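Local coordinates for protein SaTIE-TED (Staphylococcus aureus, PDB 6FX6) that is a surface-protein thioester domain of unestablished function that, as in related bacterial thioester domains, may attach covalently to host targets, at residues I17-S23 / A110-Y116; P147-G151 / V186-K190; E152-D158 / N182-T187. One frame throughout, in Å; residues are numbered along the deposited sequence.

Contact 1: I17-S23 / A110-Y116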
loop_
_atom_site.group_PDB
_atom_site.type_symbol
_atom_site.label_atom_id
_atom_site.label_comp_id
_atom_site.label_asym_id
_atom_site.label_seq_id
_atom_site.Cartn_x
_atom_site.Cartn_y
_atom_site.Cartn_z
ATOM N N ILE A 17 -23.067 -18.040 -1.019
ATOM C CA ILE A 17 -23.593 -16.767 -0.530
ATOM C C ILE A 17 -23.538 -15.776 -1.683
ATOM O O ILE A 17 -22.527 -15.708 -2.383
ATOM C CB ILE A 17 -22.699 -16.205 0.605
ATOM C CG1 ILE A 17 -22.757 -17.100 1.844
ATOM C CG2 ILE A 17 -23.096 -14.780 0.989
ATOM C CD1 ILE A 17 -21.559 -16.954 2.768
ATOM N N ASN A 18 -24.612 -15.011 -1.870
ATOM C CA ASN A 18 -24.561 -13.807 -2.694
ATOM C C ASN A 18 -23.767 -12.770 -1.913
ATOM O O ASN A 18 -24.234 -12.276 -0.895
ATOM C CB ASN A 18 -25.966 -13.271 -2.998
ATOM C CG ASN A 18 -26.762 -14.180 -3.917
ATOM O OD1 ASN A 18 -26.204 -15.014 -4.631
ATOM N ND2 ASN A 18 -28.080 -14.017 -3.908
ATOM N N TRP A 19 -22.554 -12.473 -2.374
ATOM C CA TRP A 19 -21.660 -11.553 -1.673
ATOM C C TRP A 19 -22.154 -10.115 -1.782
ATOM O O TRP A 19 -22.249 -9.409 -0.770
ATOM C CB TRP A 19 -20.233 -11.661 -2.214
ATOM C CG TRP A 19 -19.560 -12.961 -1.900
ATOM C CD1 TRP A 19 -19.254 -13.964 -2.775
ATOM C CD2 TRP A 19 -19.106 -13.396 -0.619
ATOM N NE1 TRP A 19 -18.633 -15.000 -2.111
ATOM C CE2 TRP A 19 -18.530 -14.673 -0.784
ATOM C CE3 TRP A 19 -19.134 -12.830 0.657
ATOM C CZ2 TRP A 19 -17.982 -15.397 0.289
ATOM C CZ3 TRP A 19 -18.583 -13.543 1.728
ATOM C CH2 TRP A 19 -18.018 -14.815 1.534
ATOM N N ILE A 20 -22.452 -9.693 -3.013
ATOM C CA ILE A 20 -23.022 -8.372 -3.293
ATOM C C ILE A 20 -23.950 -8.397 -4.503
ATOM O O ILE A 20 -23.861 -9.285 -5.357
ATOM C CB ILE A 20 -21.936 -7.307 -3.574
ATOM C CG1 ILE A 20 -20.961 -7.786 -4.664
ATOM C CG2 ILE A 20 -21.189 -6.950 -2.299
ATOM C CD1 ILE A 20 -19.941 -6.748 -5.082
ATOM N N VAL A 21 -24.844 -7.415 -4.550
ATOM C CA VAL A 21 -25.545 -7.047 -5.770
ATOM C C VAL A 21 -25.065 -5.630 -6.080
ATOM O O VAL A 21 -25.312 -4.711 -5.289
ATOM C CB VAL A 21 -27.075 -7.085 -5.601
ATOM C CG1 VAL A 21 -27.769 -6.607 -6.876
ATOM C CG2 VAL A 21 -27.529 -8.492 -5.225
ATOM N N TYR A 22 -24.376 -5.461 -7.210
ATOM C CA TYR A 22 -23.753 -4.180 -7.540
ATOM C C TYR A 22 -23.911 -3.778 -8.995
ATOM O O TYR A 22 -24.225 -4.600 -9.855
ATOM C CB TYR A 22 -22.268 -4.207 -7.168
ATOM C CG TYR A 22 -21.359 -4.864 -8.182
ATOM C CD1 TYR A 22 -21.302 -6.251 -8.303
ATOM C CD2 TYR A 22 -20.535 -4.099 -9.008
ATOM C CE1 TYR A 22 -20.463 -6.861 -9.226
ATOM C CE2 TYR A 22 -19.687 -4.694 -9.932
ATOM C CZ TYR A 22 -19.651 -6.076 -10.039
ATOM O OH TYR A 22 -18.805 -6.668 -10.957
ATOM N N SER A 23 -23.675 -2.490 -9.240
ATOM C CA SER A 23 -23.660 -1.909 -10.577
ATOM C C SER A 23 -22.345 -1.158 -10.793
ATOM O O SER A 23 -21.800 -0.557 -9.867
ATOM C CB SER A 23 -24.848 -0.965 -10.764
ATOM O OG SER A 23 -26.065 -1.683 -10.704
ATOM N N ALA A 110 -17.859 1.540 -8.858
ATOM C CA ALA A 110 -18.806 0.517 -8.403
ATOM C C ALA A 110 -19.728 1.067 -7.312
ATOM O O ALA A 110 -19.288 1.818 -6.436
ATOM C CB ALA A 110 -18.072 -0.714 -7.906
ATOM N N LYS A 111 -21.007 0.696 -7.390
ATOM C CA LYS A 111 -22.030 1.094 -6.421
ATOM C C LYS A 111 -22.725 -0.166 -5.905
ATOM O O LYS A 111 -23.164 -1.001 -6.703
ATOM C CB LYS A 111 -23.049 2.027 -7.081
ATOM C CG LYS A 111 -22.443 3.290 -7.684
ATOM C CD LYS A 111 -23.509 4.173 -8.312
ATOM C CE LYS A 111 -22.957 5.539 -8.698
ATOM N NZ LYS A 111 -24.028 6.458 -9.187
ATOM N N TYR A 112 -22.821 -0.301 -4.580
ATOM C CA TYR A 112 -23.361 -1.511 -3.949
ATOM C C TYR A 112 -24.784 -1.290 -3.470
ATOM O O TYR A 112 -25.031 -0.405 -2.650
ATOM C CB TYR A 112 -22.476 -1.939 -2.779
ATOM C CG TYR A 112 -21.046 -2.108 -3.207
ATOM C CD1 TYR A 112 -20.704 -3.073 -4.155
ATOM C CD2 TYR A 112 -20.038 -1.291 -2.703
ATOM C CE1 TYR A 112 -19.400 -3.230 -4.583
ATOM C CE2 TYR A 112 -18.728 -1.444 -3.123
ATOM C CZ TYR A 112 -18.416 -2.413 -4.062
ATOM O OH TYR A 112 -17.127 -2.566 -4.485
ATOM N N HIS A 113 -25.703 -2.104 -3.990
ATOM C CA HIS A 113 -27.116 -2.055 -3.613
ATOM C C HIS A 113 -27.388 -2.967 -2.416
ATOM O O HIS A 113 -28.164 -2.606 -1.527
ATOM C CB HIS A 113 -28.002 -2.444 -4.802
ATOM C CG HIS A 113 -27.682 -1.693 -6.058
ATOM N ND1 HIS A 113 -28.138 -0.415 -6.300
ATOM C CD2 HIS A 113 -26.925 -2.031 -7.129
ATOM C CE1 HIS A 113 -27.687 -0.002 -7.471
ATOM N NE2 HIS A 113 -26.948 -0.964 -7.995
ATOM N N THR A 114 -26.753 -4.142 -2.410
ATOM C CA THR A 114 -26.854 -5.110 -1.314
ATOM C C THR A 114 -25.464 -5.604 -0.956
ATOM O O THR A 114 -24.647 -5.852 -1.849
ATOM C CB THR A 114 -27.719 -6.328 -1.718
ATOM O OG1 THR A 114 -29.012 -5.878 -2.130
ATOM C CG2 THR A 114 -27.884 -7.321 -0.561
ATOM N N ILE A 115 -25.200 -5.739 0.343
ATOM C CA ILE A 115 -23.940 -6.301 0.836
ATOM C C ILE A 115 -24.229 -7.356 1.905
ATOM O O ILE A 115 -24.959 -7.096 2.856
ATOM C CB ILE A 115 -22.996 -5.217 1.410
ATOM C CG1 ILE A 115 -22.653 -4.173 0.336
ATOM C CG2 ILE A 115 -21.717 -5.856 1.958
ATOM C CD1 ILE A 115 -21.903 -2.958 0.855
ATOM N N TYR A 116 -23.657 -8.547 1.731
ATOM C CA TYR A 116 -23.766 -9.623 2.714
ATOM C C TYR A 116 -23.287 -9.122 4.077
ATOM O O TYR A 116 -22.175 -8.611 4.183
ATOM C CB TYR A 116 -22.934 -10.821 2.253
ATOM C CG TYR A 116 -22.881 -11.989 3.215
ATOM C CD1 TYR A 116 -24.048 -12.583 3.697
ATOM C CD2 TYR A 116 -21.655 -12.525 3.615
ATOM C CE1 TYR A 116 -23.994 -13.663 4.574
ATOM C CE2 TYR A 116 -21.590 -13.606 4.481
ATOM C CZ TYR A 116 -22.755 -14.170 4.962
ATOM O OH TYR A 116 -22.664 -15.241 5.821
#

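Contact 2: P147-G151 / V186-K190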
loop_
_atom_site.group_PDB
_atom_site.type_symbol
_atom_site.label_atom_id
_atom_site.label_comp_id
_atom_site.label_asym_id
_atom_site.label_seq_id
_atom_site.Cartn_x
_atom_site.Cartn_y
_atom_site.Cartn_z
ATOM N N PRO A 147 22.122 19.939 13.537
ATOM C CA PRO A 147 23.548 19.701 13.761
ATOM C C PRO A 147 23.781 18.597 14.791
ATOM O O PRO A 147 23.007 18.457 15.736
ATOM C CB PRO A 147 24.044 21.042 14.297
ATOM C CG PRO A 147 22.864 21.603 15.007
ATOM C CD PRO A 147 21.671 21.179 14.199
ATOM N N ILE A 148 24.839 17.820 14.590
ATOM C CA ILE A 148 25.237 16.776 15.533
ATOM C C ILE A 148 26.758 16.604 15.471
ATOM O O ILE A 148 27.332 16.534 14.382
ATOM C CB ILE A 148 24.490 15.442 15.253
ATOM C CG1 ILE A 148 24.708 14.442 16.396
ATOM C CG2 ILE A 148 24.896 14.831 13.910
ATOM C CD1 ILE A 148 23.880 13.186 16.278
ATOM N N LYS A 149 27.402 16.565 16.635
ATOM C CA LYS A 149 28.851 16.356 16.706
ATOM C C LYS A 149 29.179 14.875 16.620
ATOM O O LYS A 149 28.439 14.041 17.151
ATOM C CB LYS A 149 29.428 16.942 17.996
ATOM C CG LYS A 149 29.193 18.439 18.123
ATOM C CD LYS A 149 30.252 19.125 18.966
ATOM C CE LYS A 149 30.095 20.637 18.890
ATOM N NZ LYS A 149 31.192 21.348 19.601
ATOM N N VAL A 150 30.282 14.556 15.945
ATOM C CA VAL A 150 30.779 13.179 15.857
ATOM C C VAL A 150 31.037 12.632 17.260
ATOM O O VAL A 150 31.644 13.309 18.093
ATOM C CB VAL A 150 32.069 13.090 14.992
ATOM C CG1 VAL A 150 32.830 11.786 15.227
ATOM C CG2 VAL A 150 31.721 13.245 13.516
ATOM N N GLY A 151 30.553 11.416 17.510
ATOM C CA GLY A 151 30.701 10.762 18.807
ATOM C C GLY A 151 29.481 10.915 19.696
ATOM O O GLY A 151 29.041 9.940 20.304
ATOM N N VAL A 186 20.218 8.706 17.757
ATOM C CA VAL A 186 21.171 8.814 16.654
ATOM C C VAL A 186 22.597 9.007 17.142
ATOM O O VAL A 186 22.843 9.788 18.059
ATOM C CB VAL A 186 20.820 10.009 15.750
ATOM C CG1 VAL A 186 21.792 10.110 14.587
ATOM C CG2 VAL A 186 19.393 9.887 15.241
ATOM N N THR A 187 23.534 8.298 16.516
ATOM C CA THR A 187 24.953 8.604 16.661
ATOM C C THR A 187 25.627 8.515 15.290
ATOM O O THR A 187 25.328 7.620 14.504
ATOM C CB THR A 187 25.643 7.716 17.727
ATOM O OG1 THR A 187 27.021 8.096 17.857
ATOM C CG2 THR A 187 25.557 6.232 17.387
ATOM N N ALA A 188 26.503 9.477 15.005
ATOM C CA ALA A 188 27.240 9.542 13.746
ATOM C C ALA A 188 28.728 9.618 14.029
ATOM O O ALA A 188 29.146 10.307 14.960
ATOM C CB ALA A 188 26.804 10.754 12.943
ATOM N N ASP A 189 29.520 8.918 13.216
ATOM C CA ASP A 189 30.985 8.881 13.370
ATOM C C ASP A 189 31.667 9.594 12.189
ATOM O O ASP A 189 30.987 10.152 11.328
ATOM C CB ASP A 189 31.484 7.433 13.586
ATOM C CG ASP A 189 31.095 6.484 12.463
ATOM O OD1 ASP A 189 31.464 6.741 11.299
ATOM O OD2 ASP A 189 30.430 5.463 12.751
ATOM N N LYS A 190 33.001 9.590 12.159
ATOM C CA LYS A 190 33.777 10.289 11.119
ATOM C C LYS A 190 33.551 9.790 9.691
ATOM O O LYS A 190 33.792 10.544 8.746
ATOM C CB LYS A 190 35.276 10.245 11.432
ATOM C CG LYS A 190 35.679 11.066 12.644
ATOM C CD LYS A 190 37.181 11.039 12.846
ATOM C CE LYS A 190 37.567 11.588 14.207
ATOM N NZ LYS A 190 39.034 11.458 14.423
HETATM O O HOH W 1 27.023 11.718 16.841
#

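Contact 3: E152-D158 / N182-T187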
loop_
_atom_site.group_PDB
_atom_site.type_symbol
_atom_site.label_atom_id
_atom_site.label_comp_id
_atom_site.label_asym_id
_atom_site.label_seq_id
_atom_site.Cartn_x
_atom_site.Cartn_y
_atom_site.Cartn_z
ATOM N N GLU A 152 28.927 12.128 19.766
ATOM C CA GLU A 152 27.872 12.457 20.729
ATOM C C GLU A 152 26.504 11.935 20.290
ATOM O O GLU A 152 25.993 12.306 19.235
ATOM C CB GLU A 152 27.805 13.969 20.957
ATOM C CG GLU A 152 29.088 14.561 21.533
ATOM C CD GLU A 152 28.967 16.037 21.899
ATOM O OE1 GLU A 152 28.103 16.746 21.330
ATOM O OE2 GLU A 152 29.748 16.493 22.759
ATOM N N LYS A 153 25.920 11.071 21.113
ATOM C CA LYS A 153 24.606 10.511 20.836
ATOM C C LYS A 153 23.548 11.620 20.912
ATOM O O LYS A 153 23.539 12.415 21.854
ATOM C CB LYS A 153 24.289 9.366 21.813
ATOM C CG LYS A 153 23.000 8.616 21.487
ATOM C CD LYS A 153 23.133 7.097 21.582
ATOM C CE LYS A 153 22.765 6.550 22.949
ATOM N NZ LYS A 153 22.734 5.057 22.960
ATOM N N GLY A 154 22.697 11.681 19.891
ATOM C CA GLY A 154 21.624 12.670 19.788
ATOM C C GLY A 154 20.257 12.014 19.884
ATOM O O GLY A 154 20.065 10.879 19.426
ATOM N N VAL A 155 19.314 12.733 20.491
ATOM C CA VAL A 155 17.939 12.276 20.664
ATOM C C VAL A 155 17.022 13.320 20.034
ATOM O O VAL A 155 17.168 14.510 20.292
ATOM C CB VAL A 155 17.609 12.086 22.156
ATOM C CG1 VAL A 155 16.124 11.790 22.365
ATOM C CG2 VAL A 155 18.467 10.966 22.735
ATOM N N PHE A 156 16.089 12.864 19.202
ATOM C CA PHE A 156 15.161 13.748 18.502
ATOM C C PHE A 156 13.752 13.241 18.739
ATOM O O PHE A 156 13.440 12.093 18.404
ATOM C CB PHE A 156 15.482 13.788 17.012
ATOM C CG PHE A 156 16.897 14.191 16.718
ATOM C CD1 PHE A 156 17.280 15.524 16.788
ATOM C CD2 PHE A 156 17.862 13.231 16.410
ATOM C CE1 PHE A 156 18.597 15.901 16.537
ATOM C CE2 PHE A 156 19.178 13.600 16.155
ATOM C CZ PHE A 156 19.546 14.937 16.218
ATOM N N VAL A 157 12.920 14.091 19.341
ATOM C CA VAL A 157 11.566 13.722 19.720
ATOM C C VAL A 157 10.613 14.060 18.581
ATOM O O VAL A 157 10.633 15.170 18.058
ATOM C CB VAL A 157 11.116 14.462 21.003
ATOM C CG1 VAL A 157 9.674 14.109 21.362
ATOM C CG2 VAL A 157 12.050 14.134 22.163
ATOM N N ASP A 158 9.781 13.093 18.209
ATOM C CA ASP A 158 8.685 13.314 17.275
ATOM C C ASP A 158 7.433 13.720 18.058
ATOM O O ASP A 158 6.728 12.865 18.584
ATOM C CB ASP A 158 8.420 12.043 16.458
ATOM C CG ASP A 158 7.209 12.167 15.537
ATOM O OD1 ASP A 158 6.784 13.302 15.240
ATOM O OD2 ASP A 158 6.681 11.117 15.114
ATOM N N ASN A 182 8.664 7.544 20.978
ATOM C CA ASN A 182 8.636 8.702 20.071
ATOM C C ASN A 182 9.986 9.416 19.949
ATOM O O ASN A 182 10.041 10.554 19.483
ATOM C CB ASN A 182 7.522 9.674 20.493
ATOM C CG ASN A 182 6.170 9.271 19.948
ATOM O OD1 ASN A 182 6.058 8.864 18.788
ATOM N ND2 ASN A 182 5.135 9.387 20.774
ATOM N N LYS A 183 11.069 8.728 20.312
ATOM C CA LYS A 183 12.412 9.286 20.241
ATOM C C LYS A 183 13.210 8.596 19.133
ATOM O O LYS A 183 13.187 7.369 19.016
ATOM C CB LYS A 183 13.123 9.124 21.587
ATOM C CG LYS A 183 12.309 9.603 22.779
ATOM C CD LYS A 183 13.198 10.036 23.936
ATOM C CE LYS A 183 12.383 10.494 25.136
ATOM N NZ LYS A 183 13.186 11.337 26.068
ATOM N N LEU A 184 13.882 9.398 18.310
ATOM C CA LEU A 184 14.847 8.908 17.336
ATOM C C LEU A 184 16.223 9.068 17.967
ATOM O O LEU A 184 16.631 10.191 18.263
ATOM C CB LEU A 184 14.756 9.698 16.023
ATOM C CG LEU A 184 15.781 9.342 14.932
ATOM C CD1 LEU A 184 15.615 7.904 14.466
ATOM C CD2 LEU A 184 15.695 10.303 13.751
ATOM N N ILE A 185 16.916 7.945 18.173
ATOM C CA ILE A 185 18.205 7.897 18.869
ATOM C C ILE A 185 19.301 7.743 17.816
ATOM O O ILE A 185 19.327 6.756 17.090
ATOM C CB ILE A 185 18.278 6.695 19.854
ATOM C CG1 ILE A 185 17.027 6.603 20.746
ATOM C CG2 ILE A 185 19.543 6.753 20.705
ATOM C CD1 ILE A 185 16.767 7.809 21.618
ATOM N N VAL A 186 20.218 8.706 17.757
ATOM C CA VAL A 186 21.171 8.814 16.654
ATOM C C VAL A 186 22.597 9.007 17.142
ATOM O O VAL A 186 22.843 9.788 18.059
ATOM C CB VAL A 186 20.820 10.009 15.750
ATOM C CG1 VAL A 186 21.792 10.110 14.587
ATOM C CG2 VAL A 186 19.393 9.887 15.241
ATOM N N THR A 187 23.534 8.298 16.516
ATOM C CA THR A 187 24.953 8.604 16.661
ATOM C C THR A 187 25.627 8.515 15.290
ATOM O O THR A 187 25.328 7.620 14.504
ATOM C CB THR A 187 25.643 7.716 17.727
ATOM O OG1 THR A 187 27.021 8.096 17.857
ATOM C CG2 THR A 187 25.557 6.232 17.387
#

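Contact 1: I17-S23 / A110-Y116
Strand 20-24 and strand 111-115 pair antiparallel in the eight-stranded sheet, and a classic beta bulge interrupts their register. V21 O accepts from both H113 N (2.9 Å) and T114 N (3.3 Å). V21 N donates to T114 O (3.1 Å). Beyond the bulge, S23 and K111 exchange two backbone bonds, S23 N to K111 O (3.0 Å) and K111 N to S23 O (2.9 Å). At the other end, Y116 N donates to W19 O (3.0 Å).

The bulge places the H113 side chain beside S23. With chi1 in the m well for both residues, S23 OG and H113 NE2 form a hydrogen bond of 2.9 Å. S23 OG also bonds to N29 N. Side chains of I20, Y22, Y112 and I115 share one face. Y112, chi1 m, leans over its partners: its CE1 lies 3.6 Å from I20 CD1 and its CD1 3.6 Å from Y22 CB. Y22, chi1 p, carries its ring away to W105, and its OH bonds to P50 O and R27 NH1. Y112 OH bonds to M102 O on helix 94-107. Y116, chi1 t, extends along the segment 17-23. I17 CG2 sits over its ring face, a CH-pi contact 3.5 Å from the centroid. W19 CZ3 approaches Y116 CD2 at 3.7 Å, with ring planes at 82°.

The chemistry is thus divided by face: I20, Y22 and Y112 join the sheet to helix 94-107, and Y112 and I115 also reach Y121 of helix 121-134, while the S23-H113 bond ties the strands on the more open side.

Contact 2: P147-G151 / V186-K190
The two segments run at 70° to each other and form no regular ladder. They come closest where both strands have just ended, with V150 CA and D189 CA 5.0 Å apart. One direct hydrogen bond joins them, from G151 N to A188 O (3.1 Å). V150 CA also makes a CA-H...O contact to A188 O at 3.4 Å. G151 has phi/psi of 97/-45, where a CB would press against the carbonyl O of V150. Glycine fits this turn. A water adds a bridge: it donates to K149 O (2.7 Å) and accepts from A188 N (2.9 Å).

The side chains meet at two places. I148 points toward the other segment, and its CD1 lies 4.1 Å from V186 CG1. V150 CG1 packs 3.9 Å from the aliphatic CG of K190. The K149 side chain points away.

Strand 145-149 is an edge strand of the mixed four-stranded sheet, where I148 and V150 bond through their backbones to I238 of strand 231-238. Strand 183-188 is the central strand of the three-stranded sheet. I148 and V186 both touch L235 of strand 231-238, so the contact joins the edge strand of the mixed sheet to the end of the central strand of the three-stranded sheet.

Contact 3: E152-D158 / N182-T187
This is an antiparallel strand pairing in the three-stranded sheet, between its edge strand 154-157 and its central strand 183-188. The axes of strand segments 154-157 and 183-187 approach to 4.5 Å, with their directions 160° apart. G154 and V186 form a hydrogen-bonded pair, with G154 N to V186 O at 2.6 Å and V186 N to G154 O at 2.7 Å. F156 and L184 form the next, with F156 N to L184 O at 2.9 Å and L184 N to F156 O at 2.7 Å. D158 N to N182 O (2.9 Å) extends the ladder past the strand end. V155-I185 and V157-K183 are the non-hydrogen-bonded pairs between.

Side chains alternate between the faces, as in any regular antiparallel ladder. F156, L184 and V186 share the inner face, where L235 of strand 231-238 and I198 and L200 of strand 195-201 lie against them. The three-stranded sheet thus packs on the mixed four-stranded sheet that holds strands 231-238 and 195-201, in a sandwich-like arrangement. The F156 ring lies across the position of G154 and brings CE2 to 3.8 Å from V186 CG2, near the ring plane. A CB on G154 would crowd this ring.

V155, V157, K183 and I185 lie on the other, more open face. V155 CG2 meets I185 CD1 at 3.8 Å, and V155 CG1 packs on K183 CD at 3.8 Å. At the strand end, D158 bonds to T162 OG1, N160 N and S140 N, while N182 ND2 bonds to N161 OD1.

How the contacts relate
Contact 1 comes first along the chain, and contacts 2 and 3 follow in the C-terminal part. It belongs to the eight-stranded antiparallel sheet. Its centre is about 58 Å from that of contact 2 and about 50 Å from that of contact 3, on the opposite side of the chain's centre. Contacts 2 and 3 are neighbours, with centres about 11 Å apart. They share V186 and T187 on strand 183-188. Strand 145-149 is followed, after a short loop, by strand 154-157, so the chain leaves the mixed sheet and enters the three-stranded one. I148 CD1 touches G154 N at 4.1 Å. The protein is thus elongated, with two separately built ends.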